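Local coordinates for protein peptide synthetase, module 7 (Actinoplanes teichomyceticus, PDB 4TX3) that is a condensation-like domain of a non-ribosomal peptide synthetase, probably of the teicoplanin assembly line, that probably recruits oxidative tailoring enzymes rather than forming peptide bonds, at residues B[29-34]-B[112-117]; B[35-40]-B[392-397]; B[64-69]-B[174-179]; B[151-156]-B[299-304]. All coordinates share one frame; numbering follows the deposited sequence.

Contact 1. Residues B[29-34]-B[112-117]. With SO4 (sulfate ion), chain F.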
# COMPACT_ATOMS: atom_id res chain seq x y z
N LEU B 29 12.95 4.38 -30.66
CA LEU B 29 14.03 3.40 -30.52
C LEU B 29 13.50 1.98 -30.62
O LEU B 29 14.12 1.04 -30.13
CB LEU B 29 14.77 3.59 -29.20
CG LEU B 29 15.40 4.97 -28.98
CD1 LEU B 29 16.34 4.95 -27.79
CD2 LEU B 29 16.11 5.48 -30.24
N ALA B 30 12.34 1.83 -31.23
CA ALA B 30 11.73 0.51 -31.36
C ALA B 30 12.35 -0.29 -32.51
O ALA B 30 12.41 0.17 -33.66
CB ALA B 30 10.23 0.64 -31.54
N ARG B 31 12.82 -1.49 -32.16
CA ARG B 31 13.34 -2.47 -33.12
C ARG B 31 14.35 -1.90 -34.11
O ARG B 31 14.06 -1.80 -35.30
CB ARG B 31 12.16 -3.11 -33.87
CG ARG B 31 11.17 -3.79 -32.91
CD ARG B 31 9.86 -4.14 -33.58
NE ARG B 31 10.00 -5.23 -34.54
CZ ARG B 31 8.99 -5.98 -34.98
NH1 ARG B 31 7.75 -5.76 -34.55
NH2 ARG B 31 9.22 -6.96 -35.84
N PRO B 32 15.55 -1.53 -33.61
CA PRO B 32 16.64 -1.01 -34.46
C PRO B 32 17.33 -2.14 -35.22
O PRO B 32 18.05 -1.92 -36.20
CB PRO B 32 17.59 -0.37 -33.45
CG PRO B 32 17.39 -1.16 -32.19
CD PRO B 32 15.94 -1.57 -32.19
N SER B 33 17.10 -3.35 -34.73
CA SER B 33 17.50 -4.59 -35.36
C SER B 33 16.51 -5.65 -34.94
O SER B 33 15.85 -5.52 -33.91
CB SER B 33 18.92 -4.99 -34.96
OG SER B 33 19.04 -6.40 -34.99
N GLU B 34 16.43 -6.72 -35.72
CA GLU B 34 15.51 -7.80 -35.36
C GLU B 34 16.22 -8.82 -34.47
O GLU B 34 15.63 -9.83 -34.09
CB GLU B 34 14.92 -8.43 -36.62
CG GLU B 34 13.43 -8.69 -36.50
CD GLU B 34 12.59 -7.41 -36.53
OE1 GLU B 34 13.14 -6.28 -36.60
OE2 GLU B 34 11.35 -7.54 -36.47
N GLU B 112 9.91 -12.55 -25.22
CA GLU B 112 10.90 -11.96 -26.13
C GLU B 112 10.28 -11.41 -27.41
O GLU B 112 10.88 -10.57 -28.07
CB GLU B 112 11.98 -12.98 -26.50
CG GLU B 112 13.02 -13.20 -25.43
CD GLU B 112 13.78 -11.93 -25.10
OE1 GLU B 112 14.70 -11.57 -25.87
OE2 GLU B 112 13.47 -11.30 -24.06
N GLN B 113 9.09 -11.87 -27.74
CA GLN B 113 8.46 -11.53 -29.00
C GLN B 113 8.27 -10.02 -29.20
O GLN B 113 7.75 -9.31 -28.34
CB GLN B 113 7.12 -12.26 -29.08
CG GLN B 113 6.40 -12.10 -30.40
CD GLN B 113 5.05 -12.78 -30.38
OE1 GLN B 113 4.85 -13.80 -29.70
NE2 GLN B 113 4.11 -12.22 -31.11
N LEU B 114 8.71 -9.51 -30.34
CA LEU B 114 8.74 -8.07 -30.56
C LEU B 114 7.34 -7.52 -30.85
O LEU B 114 6.51 -8.21 -31.44
CB LEU B 114 9.70 -7.72 -31.70
CG LEU B 114 11.16 -8.11 -31.41
CD1 LEU B 114 12.09 -7.62 -32.50
CD2 LEU B 114 11.61 -7.59 -30.04
N PHE B 115 7.08 -6.29 -30.41
CA PHE B 115 5.84 -5.57 -30.74
C PHE B 115 6.03 -4.68 -31.95
O PHE B 115 7.10 -4.07 -32.10
CB PHE B 115 5.35 -4.71 -29.55
CG PHE B 115 4.95 -5.50 -28.33
CD1 PHE B 115 5.91 -5.85 -27.36
CD2 PHE B 115 3.63 -5.89 -28.13
CE1 PHE B 115 5.55 -6.57 -26.23
CE2 PHE B 115 3.26 -6.61 -26.99
CZ PHE B 115 4.21 -6.95 -26.05
N ASP B 116 5.02 -4.58 -32.81
CA ASP B 116 4.95 -3.43 -33.74
C ASP B 116 3.90 -2.45 -33.21
O ASP B 116 2.70 -2.59 -33.47
CB ASP B 116 4.61 -3.89 -35.17
CG ASP B 116 4.28 -2.73 -36.11
OD1 ASP B 116 4.53 -1.54 -35.78
OD2 ASP B 116 3.75 -3.00 -37.20
N LEU B 117 4.38 -1.47 -32.45
CA LEU B 117 3.52 -0.52 -31.75
C LEU B 117 2.62 0.34 -32.67
O LEU B 117 1.73 1.04 -32.18
CB LEU B 117 4.38 0.40 -30.88
CG LEU B 117 5.20 -0.46 -29.90
CD1 LEU B 117 6.37 0.30 -29.29
CD2 LEU B 117 4.26 -0.98 -28.83
S SO4 F . 11.58 -2.28 -28.86
O1 SO4 F . 10.43 -1.44 -29.18
O2 SO4 F . 11.39 -3.60 -29.46
O3 SO4 F . 12.80 -1.68 -29.42
O4 SO4 F . 11.71 -2.39 -27.40

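Contact 2. Residues B[35-40]-B[392-397]. With SO4 (sulfate ion), chain F.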
# COMPACT_ATOMS: atom_id res chain seq x y z
N GLU B 35 17.47 -8.52 -34.12
CA GLU B 35 18.24 -9.29 -33.15
C GLU B 35 18.45 -8.47 -31.86
O GLU B 35 19.38 -8.74 -31.10
CB GLU B 35 19.60 -9.68 -33.73
CG GLU B 35 19.56 -10.10 -35.19
CD GLU B 35 20.71 -9.49 -35.98
OE1 GLU B 35 20.53 -8.38 -36.54
OE2 GLU B 35 21.80 -10.11 -36.03
N THR B 36 17.60 -7.47 -31.66
CA THR B 36 17.61 -6.61 -30.47
C THR B 36 16.40 -6.89 -29.60
O THR B 36 15.28 -6.83 -30.10
CB THR B 36 17.57 -5.11 -30.85
OG1 THR B 36 18.68 -4.77 -31.70
CG2 THR B 36 17.59 -4.22 -29.62
N ARG B 37 16.59 -7.20 -28.32
CA ARG B 37 15.45 -7.23 -27.38
C ARG B 37 14.86 -5.80 -27.37
O ARG B 37 15.61 -4.84 -27.38
CB ARG B 37 15.91 -7.69 -26.00
CG ARG B 37 16.93 -8.84 -26.05
CD ARG B 37 17.35 -9.30 -24.65
NE ARG B 37 16.21 -9.79 -23.88
CZ ARG B 37 16.17 -9.89 -22.55
NH1 ARG B 37 17.22 -9.55 -21.80
NH2 ARG B 37 15.06 -10.33 -21.95
N GLY B 38 13.54 -5.60 -27.28
CA GLY B 38 12.62 -6.40 -26.51
C GLY B 38 12.56 -5.66 -25.18
O GLY B 38 12.86 -6.26 -24.14
N ARG B 39 12.23 -4.36 -25.19
CA ARG B 39 12.18 -3.59 -23.94
C ARG B 39 10.84 -3.78 -23.24
O ARG B 39 9.91 -2.96 -23.38
CB ARG B 39 12.43 -2.11 -24.18
CG ARG B 39 13.90 -1.77 -24.28
CD ARG B 39 14.06 -0.39 -24.85
NE ARG B 39 13.08 -0.16 -25.92
CZ ARG B 39 12.92 1.00 -26.56
NH1 ARG B 39 13.69 2.05 -26.26
NH2 ARG B 39 11.99 1.12 -27.51
N HIS B 40 10.76 -4.87 -22.49
CA HIS B 40 9.50 -5.35 -21.96
C HIS B 40 9.55 -5.53 -20.45
O HIS B 40 10.61 -5.66 -19.84
CB HIS B 40 9.13 -6.69 -22.61
CG HIS B 40 9.14 -6.67 -24.10
ND1 HIS B 40 9.31 -7.82 -24.86
CD2 HIS B 40 8.99 -5.66 -24.99
CE1 HIS B 40 9.27 -7.51 -26.14
NE2 HIS B 40 9.08 -6.21 -26.25
N VAL B 392 15.85 -12.06 -16.75
CA VAL B 392 16.25 -10.67 -16.54
C VAL B 392 15.82 -9.80 -17.72
O VAL B 392 16.00 -10.20 -18.87
CB VAL B 392 17.78 -10.57 -16.32
CG1 VAL B 392 18.52 -11.26 -17.44
CG2 VAL B 392 18.22 -9.11 -16.23
N GLU B 393 15.26 -8.63 -17.45
CA GLU B 393 14.76 -7.74 -18.52
C GLU B 393 15.87 -7.16 -19.39
O GLU B 393 17.02 -7.07 -18.96
CB GLU B 393 13.92 -6.60 -17.92
CG GLU B 393 12.82 -7.04 -16.94
CD GLU B 393 11.66 -7.83 -17.58
OE1 GLU B 393 11.70 -8.16 -18.80
OE2 GLU B 393 10.67 -8.10 -16.84
N ALA B 394 15.52 -6.77 -20.61
CA ALA B 394 16.46 -6.10 -21.50
C ALA B 394 17.00 -4.82 -20.86
O ALA B 394 16.27 -4.11 -20.16
CB ALA B 394 15.79 -5.77 -22.83
N ILE B 395 18.28 -4.54 -21.10
CA ILE B 395 18.94 -3.38 -20.50
C ILE B 395 19.44 -2.39 -21.57
O ILE B 395 19.94 -2.80 -22.62
CB ILE B 395 20.12 -3.82 -19.60
CG1 ILE B 395 20.66 -2.64 -18.78
CG2 ILE B 395 21.26 -4.46 -20.42
CD1 ILE B 395 21.75 -3.05 -17.80
N GLU B 396 19.27 -1.09 -21.30
CA GLU B 396 19.76 -0.03 -22.18
C GLU B 396 21.00 0.62 -21.59
O GLU B 396 21.80 1.22 -22.31
CB GLU B 396 18.70 1.05 -22.39
CG GLU B 396 17.49 0.62 -23.19
CD GLU B 396 16.51 1.76 -23.39
OE1 GLU B 396 15.96 2.25 -22.37
OE2 GLU B 396 16.33 2.20 -24.55
N LEU B 397 21.14 0.53 -20.27
CA LEU B 397 22.30 1.04 -19.56
C LEU B 397 23.51 0.11 -19.71
O LEU B 397 23.37 -1.07 -20.06
CB LEU B 397 21.96 1.23 -18.09
CG LEU B 397 20.92 2.28 -17.72
CD1 LEU B 397 20.47 2.11 -16.29
CD2 LEU B 397 21.48 3.68 -17.92
S SO4 F . 11.58 -2.28 -28.86
O1 SO4 F . 10.43 -1.44 -29.18
O2 SO4 F . 11.39 -3.60 -29.46
O3 SO4 F . 12.80 -1.68 -29.42
O4 SO4 F . 11.71 -2.39 -27.40
O HOH W 1 12.86 -6.96 -21.21
O HOH W 2 13.31 -3.70 -20.22

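Contact 3. Residues B[64-69]-B[174-179]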
# COMPACT_ATOMS: atom_id res chain seq x y z
N ALA B 64 -8.04 -4.01 -19.45
CA ALA B 64 -7.77 -3.06 -20.52
C ALA B 64 -8.95 -2.13 -20.72
O ALA B 64 -8.79 -1.00 -21.19
CB ALA B 64 -7.42 -3.78 -21.83
N ALA B 65 -10.14 -2.61 -20.37
CA ALA B 65 -11.32 -1.75 -20.44
C ALA B 65 -11.12 -0.59 -19.46
O ALA B 65 -11.39 0.56 -19.79
CB ALA B 65 -12.60 -2.51 -20.13
N ARG B 66 -10.61 -0.91 -18.28
CA ARG B 66 -10.38 0.07 -17.23
C ARG B 66 -9.27 1.06 -17.60
O ARG B 66 -9.39 2.25 -17.33
CB ARG B 66 -10.04 -0.67 -15.92
CG ARG B 66 -9.74 0.19 -14.71
CD ARG B 66 -9.68 -0.71 -13.47
NE ARG B 66 -9.05 -0.07 -12.33
CZ ARG B 66 -9.67 0.76 -11.49
NH1 ARG B 66 -10.97 1.04 -11.66
NH2 ARG B 66 -9.01 1.30 -10.47
N HIS B 67 -8.20 0.56 -18.24
CA HIS B 67 -7.01 1.36 -18.57
C HIS B 67 -6.83 1.57 -20.08
O HIS B 67 -6.38 0.66 -20.77
CB HIS B 67 -5.74 0.70 -18.02
CG HIS B 67 -5.74 0.50 -16.54
ND1 HIS B 67 -5.33 1.48 -15.66
CD2 HIS B 67 -6.09 -0.56 -15.78
CE1 HIS B 67 -5.43 1.03 -14.42
NE2 HIS B 67 -5.89 -0.21 -14.47
N GLU B 68 -7.14 2.76 -20.57
CA GLU B 68 -7.04 3.05 -22.01
C GLU B 68 -5.69 2.74 -22.63
O GLU B 68 -5.62 2.28 -23.77
CB GLU B 68 -7.37 4.51 -22.28
CG GLU B 68 -8.84 4.83 -22.15
CD GLU B 68 -9.10 6.32 -22.20
OE1 GLU B 68 -8.14 7.11 -22.38
OE2 GLU B 68 -10.29 6.69 -22.03
N ILE B 69 -4.61 2.99 -21.90
CA ILE B 69 -3.29 2.79 -22.48
C ILE B 69 -3.04 1.34 -22.91
O ILE B 69 -2.28 1.12 -23.86
CB ILE B 69 -2.17 3.25 -21.51
CG1 ILE B 69 -0.86 3.41 -22.31
CG2 ILE B 69 -2.06 2.32 -20.27
CD1 ILE B 69 0.25 4.03 -21.54
N ALA B 174 -16.04 2.00 -9.86
CA ALA B 174 -15.89 3.38 -10.31
C ALA B 174 -14.75 3.48 -11.34
O ALA B 174 -13.69 2.88 -11.17
CB ALA B 174 -15.60 4.30 -9.12
N PRO B 175 -14.97 4.26 -12.41
CA PRO B 175 -13.94 4.51 -13.43
C PRO B 175 -12.73 5.26 -12.88
O PRO B 175 -12.87 5.92 -11.84
CB PRO B 175 -14.67 5.36 -14.47
CG PRO B 175 -15.79 6.00 -13.71
CD PRO B 175 -16.21 5.01 -12.67
N LEU B 176 -11.57 5.15 -13.52
CA LEU B 176 -10.42 5.98 -13.13
C LEU B 176 -10.81 7.45 -13.23
O LEU B 176 -11.64 7.82 -14.06
CB LEU B 176 -9.20 5.71 -14.02
CG LEU B 176 -8.54 4.34 -13.92
CD1 LEU B 176 -7.40 4.22 -14.92
CD2 LEU B 176 -8.04 4.11 -12.50
N ALA B 177 -10.22 8.29 -12.40
CA ALA B 177 -10.45 9.71 -12.54
C ALA B 177 -9.67 10.22 -13.76
O ALA B 177 -10.19 10.98 -14.57
CB ALA B 177 -10.04 10.45 -11.27
N LEU B 178 -8.44 9.74 -13.89
CA LEU B 178 -7.57 10.05 -15.02
C LEU B 178 -7.23 8.83 -15.85
O LEU B 178 -6.90 7.78 -15.31
CB LEU B 178 -6.27 10.68 -14.52
CG LEU B 178 -6.43 11.96 -13.71
CD1 LEU B 178 -5.06 12.50 -13.40
CD2 LEU B 178 -7.26 12.97 -14.49
N GLN B 179 -7.30 8.98 -17.17
CA GLN B 179 -6.67 8.05 -18.12
C GLN B 179 -5.30 8.58 -18.56
O GLN B 179 -5.03 9.78 -18.42
CB GLN B 179 -7.57 7.83 -19.33
CG GLN B 179 -8.88 7.17 -18.98
CD GLN B 179 -8.70 5.73 -18.55
OE1 GLN B 179 -7.69 5.07 -18.88
NE2 GLN B 179 -9.69 5.22 -17.82
O HOH W 3 -11.57 3.42 -15.81
O HOH W 4 -12.49 1.90 -9.14
O HOH W 5 -4.80 4.74 -19.45

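Contact 4. Residues B[151-156]-B[299-304]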
# COMPACT_ATOMS: atom_id res chain seq x y z
N MET B 151 2.85 -2.81 -13.11
CA MET B 151 2.57 -4.23 -13.17
C MET B 151 1.84 -4.70 -11.92
O MET B 151 1.01 -5.60 -12.02
CB MET B 151 3.84 -5.04 -13.37
CG MET B 151 3.69 -6.07 -14.51
SD MET B 151 3.71 -5.26 -16.13
CE MET B 151 4.93 -4.05 -15.71
N ASP B 152 2.11 -4.10 -10.76
CA ASP B 152 1.31 -4.43 -9.56
C ASP B 152 -0.13 -3.99 -9.74
O ASP B 152 -1.05 -4.72 -9.37
CB ASP B 152 1.88 -3.79 -8.29
CG ASP B 152 3.26 -4.29 -7.97
OD1 ASP B 152 3.43 -5.52 -7.88
OD2 ASP B 152 4.18 -3.46 -7.83
N VAL B 153 -0.32 -2.79 -10.30
CA VAL B 153 -1.66 -2.29 -10.54
C VAL B 153 -2.40 -3.27 -11.44
O VAL B 153 -3.56 -3.62 -11.18
CB VAL B 153 -1.65 -0.86 -11.16
CG1 VAL B 153 -3.07 -0.40 -11.55
CG2 VAL B 153 -1.03 0.12 -10.18
N PHE B 154 -1.71 -3.73 -12.48
CA PHE B 154 -2.31 -4.66 -13.43
C PHE B 154 -2.90 -5.89 -12.71
O PHE B 154 -4.06 -6.24 -12.90
CB PHE B 154 -1.29 -5.10 -14.48
CG PHE B 154 -1.87 -5.98 -15.57
CD1 PHE B 154 -1.94 -7.36 -15.41
CD2 PHE B 154 -2.35 -5.42 -16.75
CE1 PHE B 154 -2.50 -8.16 -16.40
CE2 PHE B 154 -2.90 -6.22 -17.75
CZ PHE B 154 -2.97 -7.59 -17.57
N PHE B 155 -2.11 -6.51 -11.84
CA PHE B 155 -2.59 -7.70 -11.16
C PHE B 155 -3.57 -7.39 -10.04
O PHE B 155 -4.40 -8.23 -9.72
CB PHE B 155 -1.40 -8.55 -10.67
CG PHE B 155 -0.64 -9.18 -11.80
CD1 PHE B 155 -1.18 -10.24 -12.50
CD2 PHE B 155 0.58 -8.66 -12.22
CE1 PHE B 155 -0.50 -10.79 -13.58
CE2 PHE B 155 1.26 -9.21 -13.30
CZ PHE B 155 0.72 -10.26 -13.98
N ARG B 156 -3.53 -6.19 -9.46
CA ARG B 156 -4.57 -5.84 -8.50
C ARG B 156 -5.88 -5.71 -9.26
O ARG B 156 -6.93 -6.11 -8.77
CB ARG B 156 -4.25 -4.55 -7.73
CG ARG B 156 -3.52 -4.80 -6.38
CD ARG B 156 -2.73 -3.59 -5.90
NE ARG B 156 -3.40 -2.34 -6.29
CZ ARG B 156 -2.78 -1.17 -6.42
NH1 ARG B 156 -1.47 -1.07 -6.20
NH2 ARG B 156 -3.47 -0.10 -6.78
N PRO B 299 -3.58 4.84 -8.83
CA PRO B 299 -4.23 3.63 -9.34
C PRO B 299 -4.06 3.36 -10.85
O PRO B 299 -4.75 2.49 -11.41
CB PRO B 299 -5.70 3.88 -9.01
CG PRO B 299 -5.84 5.36 -9.11
CD PRO B 299 -4.55 5.95 -8.66
N MET B 300 -3.15 4.08 -11.52
CA MET B 300 -3.04 4.00 -12.97
C MET B 300 -1.90 3.13 -13.47
O MET B 300 -0.88 2.98 -12.80
CB MET B 300 -2.84 5.40 -13.57
CG MET B 300 -3.90 6.40 -13.22
SD MET B 300 -3.68 8.00 -14.05
CE MET B 300 -3.80 7.53 -15.77
N ILE B 301 -2.08 2.60 -14.68
CA ILE B 301 -1.00 1.97 -15.45
C ILE B 301 -0.45 3.00 -16.45
O ILE B 301 -1.21 3.75 -17.07
CB ILE B 301 -1.52 0.71 -16.19
CG1 ILE B 301 -1.84 -0.41 -15.17
CG2 ILE B 301 -0.54 0.26 -17.28
CD1 ILE B 301 -2.53 -1.61 -15.75
N GLY B 302 0.87 3.05 -16.61
CA GLY B 302 1.50 3.99 -17.51
C GLY B 302 3.00 4.04 -17.33
O GLY B 302 3.53 3.60 -16.31
N PRO B 303 3.71 4.55 -18.34
CA PRO B 303 5.16 4.74 -18.22
C PRO B 303 5.49 5.97 -17.37
O PRO B 303 6.05 6.96 -17.88
CB PRO B 303 5.59 4.94 -19.66
CG PRO B 303 4.40 5.56 -20.33
CD PRO B 303 3.21 4.91 -19.68
N PHE B 304 5.14 5.90 -16.09
CA PHE B 304 5.29 7.02 -15.17
C PHE B 304 6.66 7.15 -14.54
O PHE B 304 6.99 8.20 -14.00
CB PHE B 304 4.26 6.92 -14.04
CG PHE B 304 2.85 7.14 -14.49
CD1 PHE B 304 2.44 8.40 -14.94
CD2 PHE B 304 1.94 6.09 -14.46
CE1 PHE B 304 1.15 8.60 -15.36
CE2 PHE B 304 0.62 6.29 -14.87
CZ PHE B 304 0.23 7.54 -15.32

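Contact 1. Residues B[29-34]-B[112-117]
In this condensation-type fold, R31 and L114 face each other beside the anion pocket that holds a sulfate, where the loop leaving helix 21-28 meets the loop leaving helix 103-112. The sulfate, probably from the crystallisation liquor, also bonds to H142, which by sequence takes the place of the first histidine of the family's HHxxxDG motif. R31 serves both sides of the junction. Its backbone N donates to O3 of the sulfate at 2.7 Å, while its side chain turns off toward 112-117. CG of R31 sits beside its own backbone N (chi1 -59°), and a bend at chi3 (71°) turns NE out of the line of the chain. The guanidinium then lies flat against L114, whose CB is 3.7 Å above the plane, over its centre. At the edge of the same group NH1 donates to the F115 O at 3.0 Å; the hydrogen bond is fairly straight, but NH1 stands well above the F115 carbonyl plane, 67° out of it. NH1 is also near the backbone N of D116, but both are donors, and that D116 N is taken by D120. The D116 carboxylate turns to T118 and R119; of the D116 side chain, CB is the atom near R31 NH1. F115, whose CB is directed away from 29-34, has its ring edge-to-face with H40 and in a cation-pi contact with R124. Beyond R31 the contact is loose: A30 offers a methyl both to the sulfate, with CB 3.2 Å from O1, and to L117, where CB and CD1 are 4.5 Å apart.

Contact 2. Residues B[35-40]-B[392-397]
R37 and R39 reach across the seam between the two halves of the condensation fold, from the loop before strand 40-49 to the linker that runs from strand 383-388 to strand 399-407 of the other sheet. R37 grips the V392 O end-on: NH1 and NH2 each donate from 3.2 Å, with the oxygen exactly in the guanidinium plane. A394 CA lies 3.5 Å above that plane, toward its rim, and NH2 of R37 also pairs with E112. The cis peptide before G38 turns the chain there, and the A394 methyl nestles against G38 O. In R39 a bend at chi3 (-39°) swings NE toward the sulfate. NE donates to sulfate O4 at 3.0 Å and NH1 forms a salt bridge with E396 OE2 at 3.1 Å, approached from above the carboxylate plane, the two flat groups standing 76° apart; NH2 turns to A26. An alanine at R39 would probably leave E396 without its charge partner and the sulfate held less firmly. Water 1 accepts from H40 N and A394 N and can donate to E393 OE1, while OE2 of E393 bonds to S42. With R37 on V392 O and R39 on E396, the seam is bridged by polar bonds, and the anion site is probably electropositive, its charge partly offset by E396.

Contact 3. Residues B[64-69]-B[174-179]
E68 and Q179 lie crosswise, their side chains at about a right angle, yet their flat ends are stacked: the carboxylate and amide planes are only 25° apart. The overlap is close, with CD of E68 3.3 Å from CG of Q179. A bend at chi2 (-69°) of Q179 brings CD over toward E68; the amide then bonds at both its ends. NE2 donates to the R66 O at 3.0 Å, nearly straight, and OE1 accepts from the E68 N at 2.9 Å, the donor standing above the amide carbonyl plane. Q179 thus braces the C-terminal end of helix 53-66 with its side chain, while itself occupying the N-cap position of helix 180-191. An alanine at Q179 would probably leave the E68 N short of its acceptor and the R66 O relying on water 3, which links it to L176 N. L176 crosses both R66 and H67 at about a right angle: its CD2 rests 3.6 Å above the R66 guanidinium, offset toward the rim, and its CD1 lies 3.5 Å from ND1 of H67. At the edge of the guanidinium, NH1 makes a weak bond to A174 O, doubled by water 4. D157 takes both NE of R66 and NE2 of H67, and R13 pairs with E68. A chain of another protein packs on R66 and hydrogen-bonds to A174 N.

Contact 4. Residues B[151-156]-B[299-304]
V153 has CG1 anti to its backbone N (chi1 173°), while CG1 of I301 stands beside its own backbone N (chi1 -69°) and meets V153 CG1 at 3.8 Å; chi2 of I301 (172°) then carries CD1 on to F154. The valine and isoleucine side chains run antiparallel alongside one another. V153 straddles the backbone of 299-304 as well: CG1 is 3.3 Å from the P299 O, and CG2 sits 3.9 Å from the M300 O, a carbonyl that is hydrogen-bonded to R290. The next residue, F154, also has its CG anti to the backbone N. CD1 of I301 fits into the angle between its backbone and its ring, 3.8 Å from CA and 3.9 Å from CD2, the methyl lying near the ring plane at the edge. No hydrogen bond joins the two segments, so the buried contact rests on shape and apolar surface. Just beyond it, the G302 N donates to S150 OG, and G302 pairs by backbone with D147, which by sequence probably matches the Asp of the family's HHxxxDG motif; a CB on G302 would run into the F304 ring. The contact thus fastens the loop between strands 281-288 and 306-313 to the start of helix 148-166. That helix lies on the N-terminal sheet: M151 and F155 bear on strand 40-49, M151, F154 and F155 on strand 134-142, and F154 meets L60 and V63 of helix 53-66.

Contacts 1 and 2 form one cluster, centres 10 Å apart, sharing the loop between helix 21-28 and strand 40-49 and the same sulfate, and joined by a salt bridge from R37 to E112. Contacts 3 and 4 form a second, 11 Å apart, where M300 packs on the L178-Q179 backbone and H67 on P299 and I301. The clusters lie 20 to 28 Å apart, centre to centre. Along the chain contacts 1 and 4 are in series, while contacts 3 and 4 lie inside the loop contact 2 closes. Strand 40-49 continues from contact 2 and touches helix 148-166 of contact 4. Contact 2 crosses between the halves; contacts 3 and 4 secure loops against helices 53-66 and 148-166.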